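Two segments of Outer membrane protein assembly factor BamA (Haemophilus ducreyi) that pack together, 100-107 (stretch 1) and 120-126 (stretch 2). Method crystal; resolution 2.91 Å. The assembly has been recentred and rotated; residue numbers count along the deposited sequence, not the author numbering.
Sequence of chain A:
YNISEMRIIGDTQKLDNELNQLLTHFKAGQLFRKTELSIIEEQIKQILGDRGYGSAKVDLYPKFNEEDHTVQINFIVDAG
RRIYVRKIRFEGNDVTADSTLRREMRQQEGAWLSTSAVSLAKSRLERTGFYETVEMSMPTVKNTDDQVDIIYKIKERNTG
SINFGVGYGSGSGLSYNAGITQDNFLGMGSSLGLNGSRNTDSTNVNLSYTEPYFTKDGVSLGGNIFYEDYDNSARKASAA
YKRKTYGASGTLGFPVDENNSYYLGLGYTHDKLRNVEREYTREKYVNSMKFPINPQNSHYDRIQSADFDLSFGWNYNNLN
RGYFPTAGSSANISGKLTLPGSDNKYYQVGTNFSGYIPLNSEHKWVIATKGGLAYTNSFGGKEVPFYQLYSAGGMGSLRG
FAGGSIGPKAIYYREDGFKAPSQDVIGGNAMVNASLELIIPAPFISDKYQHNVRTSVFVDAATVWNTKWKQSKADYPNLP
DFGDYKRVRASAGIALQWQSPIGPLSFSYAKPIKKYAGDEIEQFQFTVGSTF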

# COMPACT_ATOMS: atom_id res chain seq x y z
N THR A 100 22.04 -8.36 -10.24
CA THR A 100 21.16 -8.10 -9.10
C THR A 100 21.85 -7.36 -7.93
O THR A 100 21.19 -6.71 -7.13
CB THR A 100 20.44 -9.40 -8.66
OG1 THR A 100 19.71 -9.93 -9.78
CG2 THR A 100 19.45 -9.17 -7.52
N LEU A 101 23.17 -7.45 -7.85
CA LEU A 101 23.93 -6.70 -6.85
C LEU A 101 24.42 -5.36 -7.45
O LEU A 101 24.40 -4.32 -6.80
CB LEU A 101 25.12 -7.52 -6.32
CG LEU A 101 24.91 -8.87 -5.60
CD1 LEU A 101 25.84 -9.92 -6.18
CD2 LEU A 101 25.14 -8.76 -4.11
N ARG A 102 24.86 -5.40 -8.71
CA ARG A 102 25.29 -4.19 -9.40
C ARG A 102 24.06 -3.48 -9.95
O ARG A 102 23.79 -3.50 -11.15
CB ARG A 102 26.28 -4.50 -10.51
CG ARG A 102 26.87 -3.27 -11.17
CD ARG A 102 28.02 -3.66 -12.05
NE ARG A 102 29.17 -4.09 -11.26
CZ ARG A 102 29.95 -5.11 -11.60
NH1 ARG A 102 30.98 -5.43 -10.83
NH2 ARG A 102 29.70 -5.80 -12.70
N ARG A 103 23.32 -2.87 -9.04
CA ARG A 103 22.08 -2.19 -9.36
C ARG A 103 21.91 -1.34 -8.14
O ARG A 103 21.38 -0.23 -8.19
CB ARG A 103 20.94 -3.21 -9.49
CG ARG A 103 19.70 -2.90 -8.64
CD ARG A 103 19.20 -4.13 -7.87
NE ARG A 103 18.26 -4.96 -8.64
CZ ARG A 103 17.52 -5.93 -8.12
NH1 ARG A 103 16.69 -6.62 -8.90
NH2 ARG A 103 17.59 -6.21 -6.83
N GLU A 104 22.40 -1.86 -7.02
CA GLU A 104 22.43 -1.12 -5.78
C GLU A 104 23.76 -0.37 -5.62
O GLU A 104 23.94 0.39 -4.67
CB GLU A 104 22.15 -2.03 -4.59
CG GLU A 104 20.75 -2.66 -4.60
CD GLU A 104 19.61 -1.64 -4.41
OE1 GLU A 104 18.43 -2.04 -4.55
OE2 GLU A 104 19.90 -0.46 -4.10
N MET A 105 24.69 -0.56 -6.56
CA MET A 105 25.93 0.20 -6.53
C MET A 105 25.69 1.64 -7.00
O MET A 105 25.09 1.86 -8.06
CB MET A 105 27.03 -0.44 -7.39
CG MET A 105 27.58 -1.77 -6.90
SD MET A 105 27.94 -1.83 -5.15
CE MET A 105 28.96 -0.37 -4.94
N ARG A 106 26.14 2.63 -6.24
CA ARG A 106 26.06 4.01 -6.69
C ARG A 106 27.42 4.45 -7.22
O ARG A 106 27.54 4.94 -8.32
CB ARG A 106 25.59 4.93 -5.57
CG ARG A 106 24.23 4.57 -5.02
CD ARG A 106 23.16 4.69 -6.07
NE ARG A 106 21.86 4.19 -5.61
CZ ARG A 106 21.01 3.52 -6.37
NH1 ARG A 106 21.30 3.26 -7.63
NH2 ARG A 106 19.86 3.11 -5.87
N GLN A 107 28.46 4.23 -6.43
CA GLN A 107 29.80 4.59 -6.88
C GLN A 107 30.06 4.07 -8.28
O GLN A 107 29.64 2.96 -8.63
CB GLN A 107 30.85 4.06 -5.91
CG GLN A 107 32.28 4.10 -6.43
CD GLN A 107 33.06 5.30 -5.93
OE1 GLN A 107 32.65 5.99 -4.99
NE2 GLN A 107 34.21 5.56 -6.56
N LEU A 120 27.08 3.57 1.74
CA LEU A 120 25.62 3.51 1.72
C LEU A 120 25.11 2.38 0.83
O LEU A 120 23.97 1.95 0.97
CB LEU A 120 25.03 4.86 1.27
CG LEU A 120 24.75 5.97 2.29
CD1 LEU A 120 25.91 6.23 3.26
CD2 LEU A 120 24.39 7.26 1.56
N ALA A 121 25.95 1.92 -0.08
CA ALA A 121 25.60 0.82 -0.98
C ALA A 121 25.61 -0.50 -0.23
O ALA A 121 24.78 -1.37 -0.48
CB ALA A 121 26.54 0.76 -2.16
N LYS A 122 26.57 -0.66 0.68
CA LYS A 122 26.60 -1.88 1.47
C LYS A 122 25.35 -1.93 2.37
O LYS A 122 24.84 -2.99 2.69
CB LYS A 122 27.92 -2.01 2.26
CG LYS A 122 27.94 -1.35 3.62
CD LYS A 122 27.62 -2.35 4.74
CE LYS A 122 28.77 -3.29 4.99
NZ LYS A 122 30.05 -2.55 5.17
N SER A 123 24.84 -0.75 2.72
CA SER A 123 23.60 -0.65 3.47
C SER A 123 22.37 -0.97 2.60
O SER A 123 21.42 -1.62 3.06
CB SER A 123 23.48 0.75 4.08
OG SER A 123 24.70 1.10 4.73
N ARG A 124 22.40 -0.52 1.35
CA ARG A 124 21.36 -0.86 0.38
C ARG A 124 21.34 -2.36 0.12
O ARG A 124 20.28 -2.94 -0.14
CB ARG A 124 21.59 -0.13 -0.94
CG ARG A 124 21.57 1.37 -0.83
CD ARG A 124 21.03 2.00 -2.09
NE ARG A 124 20.60 3.38 -1.83
CZ ARG A 124 19.44 3.72 -1.28
NH1 ARG A 124 19.14 4.99 -1.10
NH2 ARG A 124 18.56 2.78 -0.91
N LEU A 125 22.51 -2.98 0.15
CA LEU A 125 22.60 -4.41 -0.07
C LEU A 125 21.91 -5.14 1.07
O LEU A 125 20.98 -5.91 0.84
CB LEU A 125 24.04 -4.87 -0.25
CG LEU A 125 24.63 -4.72 -1.66
CD1 LEU A 125 25.99 -5.38 -1.74
CD2 LEU A 125 23.70 -5.29 -2.70
N GLU A 126 22.32 -4.87 2.30
CA GLU A 126 21.53 -5.30 3.44
C GLU A 126 20.16 -4.65 3.27
O GLU A 126 19.99 -3.80 2.40
CB GLU A 126 22.16 -4.82 4.74
CG GLU A 126 23.65 -5.07 4.87
CD GLU A 126 24.32 -4.12 5.86
OE1 GLU A 126 24.85 -4.61 6.88
OE2 GLU A 126 24.31 -2.89 5.61

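What does L125 contribute to the contact? It gives up 72 Å² to the other stretch, more than any other residue here, although its CA-to-CB bond points sideways. The side chain makes up the difference: with chi1 near -84° and chi2 near 180° (m, t), its end swings nearer to stretch 1. There CD2 of L125 lies 4.0 Å from CD2 of L101 and 4.1 Å from CB of E104. L101 behaves in the same manner, its CA-to-CB bond sideways and its end closing in, so the two leucines meet through their methyl groups. Both are buried, and a branched, wholly apolar side chain suits such a place because it fills space and leaves no polar atom in need of a partner.

How does E104 serve both an apolar neighbour and a charged one? Its CA-to-CB bond points toward stretch 2, and 69 Å² of the residue is covered. The CB rests against L125, while the m, m conformation of chi1 and chi2 folds the chain so that OE2 comes 3.4 Å from CD of R124. That approach is to a carbon; OE2 of E104 remains 4.5 Å from NE of R124, beyond a salt bridge, so the opposite charges can attract only in a general way. The backbone is positioned by a turn at the end of the preceding helix, where N of E104 donates a hydrogen bond to O of L101 at 3.2 Å. This link ties together the two residues of stretch 1 that touch L125.

Why is R124 well covered and yet exposed? Its long side chain leaves the helix toward stretch 1 and loses 68 Å² to it, nearly as much as E104, while the residue as a whole stays open to solvent. The aliphatic part packs against E104, and NE of R124 lies 4.1 Å from NE of R106, near the plane of the R106 guanidinium and at its edge. These are like charges, so the approach carries a cost, which nearby E104 can ease: NH2 of R106 forms a long salt bridge with OE2 of E104 at 4.0 Å. In that pair the oxygen sits well out of the guanidinium plane, so charge alone links them, with no N-H aimed at the carboxylate.

Where do the backbones come closest, and what allows it? The nearest CA atoms are those of M105 and A121, 5.6 Å apart. A121 points its CB toward stretch 1, where it lies 3.6 Å from O of E104 and 3.9 Å from CE of M105; a single methyl group makes both contacts without holding the chains further apart. The M105 CA-to-CB bond points away, but three m rotamers curl the flexible thioether back until CE reaches A121. No hydrogen bond crosses between the stretches, so the 360 Å² interface rests on packing and loosely placed charges.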